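Local coordinates for importin-95 (Chaetomium thermophilum, PDB 4XRI), which probably carries protein cargo into the nucleus as a flexible HEAT-repeat transport receptor of the importin-beta family, whose members bind a small GTPase, at residues 86-90 with 130-136; 157-161 with 204-208. The protein carries 2 engineered substitutions. All coordinates share one frame; numbering follows the deposited sequence.

Contact 1: 86-90 with 130-136; sequences QAKWL and IELPRNQ
Gln86 and Ile130 make the closest backbone approach, their CA atoms 6.7 Å apart, where helix 79-91 passes the C-terminal end of helix 114-131. A type I turn runs from Leu132 to Asn135, and a Schellman motif ends the helix: Gln136 N reaches back to Glu131 O, and Asn135, with positive phi, is the C-prime residue.

Ile130 contributes both of its branches. Its CD1 lies 3.8 Å from Trp89 CB, and its CG1 is 3.9 Å from Gln86 CG. The other branch, CG2, stands anti to the backbone N and meets Leu90 CD2 at 3.7 Å, the two side chains sliding past one another in opposite directions.

Both helices belong to the stack of HEAT repeats that builds importin-beta, and a hydrogen bond joins them next to this apolar patch. Trp89 places its indole with CG anti to the backbone N (chi1 173°), and NE1 donates to Glu131 OE2 over 3.2 Å with an N-H...O angle of 159°. The acceptor lies almost in the ring plane, but the carboxylate is turned 62° to that plane and is approached on its anti side, from clearly out of the carboxylate plane. Its other oxygen, OE1, forms a salt bridge with Lys102, which would favour the charged carboxylate. Val101 and Arg98 of helix 95-108 also touch the indole. At the more exposed side of the contact, the Leu90 side chain crosses that of Gln136 at about a right angle, with CD2 3.6 Å from OE1, while Leu90 CD1 comes obliquely to the guanidinium of Arg134, 3.7 Å from NE.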
loop_
_atom_site.group_PDB
_atom_site.type_symbol
_atom_site.label_atom_id
_atom_site.label_comp_id
_atom_site.label_asym_id
_atom_site.label_seq_id
_atom_site.Cartn_x
_atom_site.Cartn_y
_atom_site.Cartn_z
ATOM N N GLN A 86 2.768 -5.050 -30.014
ATOM C CA GLN A 86 3.786 -5.998 -30.427
ATOM C C GLN A 86 3.290 -6.683 -31.681
ATOM O O GLN A 86 4.042 -6.900 -32.617
ATOM C CB GLN A 86 4.038 -7.047 -29.347
ATOM C CG GLN A 86 4.668 -6.473 -28.088
ATOM C CD GLN A 86 4.855 -7.496 -26.985
ATOM O OE1 GLN A 86 4.145 -8.496 -26.932
ATOM N NE2 GLN A 86 5.813 -7.255 -26.106
ATOM N N ALA A 87 2.007 -7.018 -31.685
ATOM C CA ALA A 87 1.386 -7.667 -32.834
ATOM C C ALA A 87 1.522 -6.787 -34.072
ATOM O O ALA A 87 1.622 -7.287 -35.196
ATOM C CB ALA A 87 -0.074 -7.964 -32.556
ATOM N N LYS A 88 1.529 -5.474 -33.855
ATOM C CA LYS A 88 1.693 -4.517 -34.943
ATOM C C LYS A 88 3.080 -4.634 -35.568
ATOM O O LYS A 88 3.229 -4.510 -36.785
ATOM C CB LYS A 88 1.455 -3.085 -34.455
ATOM C CG LYS A 88 0.039 -2.816 -33.962
ATOM C CD LYS A 88 -0.181 -1.336 -33.674
ATOM C CE LYS A 88 -0.090 -0.505 -34.947
ATOM N NZ LYS A 88 -0.287 0.948 -34.681
ATOM N N TRP A 89 4.092 -4.880 -34.741
ATOM C CA TRP A 89 5.445 -5.064 -35.255
ATOM C C TRP A 89 5.545 -6.363 -36.043
ATOM O O TRP A 89 6.151 -6.413 -37.114
ATOM C CB TRP A 89 6.478 -5.067 -34.127
ATOM C CG TRP A 89 7.859 -5.425 -34.604
ATOM C CD1 TRP A 89 8.425 -6.668 -34.625
ATOM C CD2 TRP A 89 8.842 -4.530 -35.137
ATOM N NE1 TRP A 89 9.699 -6.602 -35.133
ATOM C CE2 TRP A 89 9.982 -5.299 -35.453
ATOM C CE3 TRP A 89 8.872 -3.152 -35.374
ATOM C CZ2 TRP A 89 11.135 -4.739 -35.997
ATOM C CZ3 TRP A 89 10.019 -2.596 -35.909
ATOM C CH2 TRP A 89 11.135 -3.388 -36.216
ATOM N N LEU A 90 4.940 -7.413 -35.499
ATOM C CA LEU A 90 5.005 -8.735 -36.104
ATOM C C LEU A 90 4.214 -8.843 -37.407
ATOM O O LEU A 90 4.715 -9.380 -38.396
ATOM C CB LEU A 90 4.505 -9.792 -35.114
ATOM C CG LEU A 90 5.471 -10.220 -34.007
ATOM C CD1 LEU A 90 4.825 -11.268 -33.108
ATOM C CD2 LEU A 90 6.765 -10.749 -34.606
ATOM N N ILE A 130 10.424 -8.696 -28.636
ATOM C CA ILE A 130 9.511 -9.332 -29.572
ATOM C C ILE A 130 10.192 -10.437 -30.377
ATOM O O ILE A 130 9.650 -11.534 -30.532
ATOM C CB ILE A 130 8.912 -8.303 -30.552
ATOM C CG1 ILE A 130 8.155 -7.216 -29.788
ATOM C CG2 ILE A 130 8.002 -8.994 -31.563
ATOM C CD1 ILE A 130 7.758 -6.040 -30.656
ATOM N N GLU A 131 11.390 -10.152 -30.877
ATOM C CA GLU A 131 12.008 -11.015 -31.881
ATOM C C GLU A 131 12.884 -12.143 -31.332
ATOM O O GLU A 131 12.934 -13.228 -31.914
ATOM C CB GLU A 131 12.836 -10.170 -32.844
ATOM C CG GLU A 131 12.006 -9.280 -33.743
ATOM C CD GLU A 131 12.693 -8.989 -35.062
ATOM O OE1 GLU A 131 13.923 -9.192 -35.147
ATOM O OE2 GLU A 131 12.001 -8.574 -36.018
ATOM N N LEU A 132 13.573 -11.896 -30.224
ATOM C CA LEU A 132 14.481 -12.900 -29.665
ATOM C C LEU A 132 13.791 -14.199 -29.200
ATOM O O LEU A 132 14.324 -15.289 -29.423
ATOM C CB LEU A 132 15.278 -12.301 -28.508
ATOM C CG LEU A 132 16.352 -11.299 -28.929
ATOM C CD1 LEU A 132 17.148 -10.815 -27.726
ATOM C CD2 LEU A 132 17.280 -11.919 -29.960
ATOM N N PRO A 133 12.611 -14.099 -28.550
ATOM C CA PRO A 133 11.934 -15.361 -28.222
ATOM C C PRO A 133 11.552 -16.181 -29.457
ATOM O O PRO A 133 11.489 -17.408 -29.385
ATOM C CB PRO A 133 10.679 -14.897 -27.471
ATOM C CG PRO A 133 11.053 -13.592 -26.890
ATOM C CD PRO A 133 11.952 -12.951 -27.900
ATOM N N ARG A 134 11.308 -15.506 -30.575
ATOM C CA ARG A 134 10.963 -16.185 -31.821
ATOM C C ARG A 134 12.191 -16.392 -32.702
ATOM O O ARG A 134 12.080 -16.878 -33.828
ATOM C CB ARG A 134 9.901 -15.393 -32.584
ATOM C CG ARG A 134 8.545 -15.365 -31.903
ATOM C CD ARG A 134 7.560 -14.508 -32.674
ATOM N NE ARG A 134 6.213 -14.599 -32.119
ATOM C CZ ARG A 134 5.325 -15.525 -32.464
ATOM N NH1 ARG A 134 5.639 -16.438 -33.372
ATOM N NH2 ARG A 134 4.122 -15.534 -31.904
ATOM N N ASN A 135 13.353 -16.010 -32.178
ATOM C CA ASN A 135 14.633 -16.177 -32.863
ATOM C C ASN A 135 14.670 -15.472 -34.223
ATOM O O ASN A 135 15.130 -16.030 -35.221
ATOM C CB ASN A 135 14.949 -17.667 -33.027
ATOM C CG ASN A 135 16.406 -17.923 -33.358
ATOM O OD1 ASN A 135 17.269 -17.078 -33.121
ATOM N ND2 ASN A 135 16.686 -19.097 -33.912
ATOM N N GLN A 136 14.195 -14.231 -34.249
ATOM C CA GLN A 136 14.098 -13.475 -35.494
ATOM C C GLN A 136 15.185 -12.404 -35.626
ATOM O O GLN A 136 15.258 -11.703 -36.634
ATOM C CB GLN A 136 12.712 -12.838 -35.603
ATOM C CG GLN A 136 11.606 -13.857 -35.827
ATOM C CD GLN A 136 10.217 -13.275 -35.668
ATOM O OE1 GLN A 136 10.041 -12.213 -35.070
ATOM N NE2 GLN A 136 9.220 -13.968 -36.207
#

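Contact 2: 157-161 with 204-208; sequences QASLT and FAAIT
Gln157 meets Ala205 with its backbone as much as with its side chain: the Ala205 methyl, CB, rests 3.8 Å from Gln157 O and 4.2 Å from Gln157 CB. Gln157 OE1 accepts a hydrogen bond from Gln153 NE2 of its own helix, while the side chain also touches Glu201. Three residues on, Leu160 has CG anti to the carbonyl carbon (chi1 -76°) and sends CD1 across to Ala206 CB at 3.7 Å, with Ala205 CB slightly farther. Thr161 OG1 bonds back to Gln157 O of its own helix over 2.9 Å, from above the carbonyl plane; the same oxygen also accepts from Thr161 N. The polar link across is made by a water, which donates to Thr161 OG1 and, at 2.7 Å, to Ala205 O, bridging the helices beside their alanine contact. The axes of the two short segments come within 8.5 Å, 5° from parallel, a closeness consistent with the small alanines and with side-by-side helices in a HEAT-repeat solenoid. Helix 153-168 thus lies beside helix 200-212, with Leu160 also reaching Val202, while helix 182-193 packs against both through Val189 on Leu160 and Ala193 on Ala206.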
loop_
_atom_site.group_PDB
_atom_site.type_symbol
_atom_site.label_atom_id
_atom_site.label_comp_id
_atom_site.label_asym_id
_atom_site.label_seq_id
_atom_site.Cartn_x
_atom_site.Cartn_y
_atom_site.Cartn_z
ATOM N N GLN A 157 29.143 2.428 -24.608
ATOM C CA GLN A 157 28.149 2.921 -23.657
ATOM C C GLN A 157 26.741 2.454 -23.998
ATOM O O GLN A 157 26.058 1.843 -23.172
ATOM C CB GLN A 157 28.161 4.450 -23.612
ATOM C CG GLN A 157 29.400 5.096 -23.036
ATOM C CD GLN A 157 29.311 6.612 -23.074
ATOM O OE1 GLN A 157 29.911 7.259 -23.930
ATOM N NE2 GLN A 157 28.545 7.184 -22.152
ATOM N N ALA A 158 26.320 2.752 -25.224
ATOM C CA ALA A 158 24.954 2.509 -25.670
ATOM C C ALA A 158 24.643 1.023 -25.798
ATOM O O ALA A 158 23.520 0.592 -25.537
ATOM C CB ALA A 158 24.705 3.216 -26.998
ATOM N N SER A 159 25.638 0.241 -26.203
ATOM C CA SER A 159 25.450 -1.196 -26.363
ATOM C C SER A 159 25.368 -1.880 -25.006
ATOM O O SER A 159 24.602 -2.824 -24.824
ATOM C CB SER A 159 26.578 -1.802 -27.196
ATOM O OG SER A 159 26.617 -1.205 -28.478
ATOM N N LEU A 160 26.166 -1.398 -24.059
ATOM C CA LEU A 160 26.073 -1.860 -22.681
ATOM C C LEU A 160 24.690 -1.550 -22.128
ATOM O O LEU A 160 24.072 -2.375 -21.458
ATOM C CB LEU A 160 27.154 -1.208 -21.817
ATOM C CG LEU A 160 28.567 -1.760 -21.993
ATOM C CD1 LEU A 160 29.584 -0.833 -21.351
ATOM C CD2 LEU A 160 28.656 -3.157 -21.396
ATOM N N THR A 161 24.212 -0.349 -22.435
ATOM C CA THR A 161 22.897 0.104 -22.007
ATOM C C THR A 161 21.787 -0.756 -22.610
ATOM O O THR A 161 20.810 -1.093 -21.937
ATOM C CB THR A 161 22.678 1.581 -22.394
ATOM O OG1 THR A 161 23.643 2.401 -21.723
ATOM C CG2 THR A 161 21.291 2.039 -22.004
ATOM N N PHE A 204 30.823 3.555 -16.183
ATOM C CA PHE A 204 29.526 3.865 -15.588
ATOM C C PHE A 204 28.401 3.113 -16.289
ATOM O O PHE A 204 27.497 2.585 -15.644
ATOM C CB PHE A 204 29.235 5.364 -15.634
ATOM C CG PHE A 204 27.862 5.717 -15.135
ATOM C CD1 PHE A 204 27.537 5.540 -13.803
ATOM C CD2 PHE A 204 26.896 6.209 -15.997
ATOM C CE1 PHE A 204 26.280 5.852 -13.333
ATOM C CE2 PHE A 204 25.630 6.523 -15.532
ATOM C CZ PHE A 204 25.324 6.345 -14.196
ATOM N N ALA A 205 28.467 3.074 -17.616
ATOM C CA ALA A 205 27.476 2.366 -18.414
ATOM C C ALA A 205 27.512 0.874 -18.101
ATOM O O ALA A 205 26.476 0.214 -18.035
ATOM C CB ALA A 205 27.715 2.606 -19.894
ATOM N N ALA A 206 28.719 0.354 -17.899
ATOM C CA ALA A 206 28.913 -1.068 -17.648
ATOM C C ALA A 206 28.413 -1.484 -16.270
ATOM O O ALA A 206 27.757 -2.515 -16.129
ATOM C CB ALA A 206 30.379 -1.427 -17.802
ATOM N N ILE A 207 28.727 -0.687 -15.253
ATOM C CA ILE A 207 28.318 -1.018 -13.893
ATOM C C ILE A 207 26.801 -0.881 -13.755
ATOM O O ILE A 207 26.165 -1.626 -13.011
ATOM C CB ILE A 207 29.041 -0.133 -12.840
ATOM C CG1 ILE A 207 28.869 -0.716 -11.435
ATOM C CG2 ILE A 207 28.576 1.315 -12.900
ATOM C CD1 ILE A 207 29.615 -2.005 -11.212
ATOM N N THR A 208 26.225 0.057 -14.501
ATOM C CA THR A 208 24.782 0.251 -14.519
ATOM C C THR A 208 24.109 -0.943 -15.180
ATOM O O THR A 208 23.084 -1.438 -14.709
ATOM C CB THR A 208 24.389 1.538 -15.270
ATOM O OG1 THR A 208 25.083 2.652 -14.700
ATOM C CG2 THR A 208 22.886 1.772 -15.181
HETATM O O HOH W 1 23.970 1.029 -18.813
#

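Overall arrangement
Contacts 1 and 2 illustrate how a superhelical receptor is assembled from repeated local pairings. They come in series along the chain: contact 1 closes at residue 136, before contact 2 opens at 157. Their centres are 24 Å apart and their nearest atoms about 11 Å, so they do not touch, and no helix is common to both. Helix 79-91 meets the end of helix 114-131 in the first; helices 153-168 and 200-212 lie side by side in the second. Both sit on the same side of the chain's centre, in its N-terminal part. Each joins two helices of an all-helical solenoid, consistent with flexibility spread over many small interfaces.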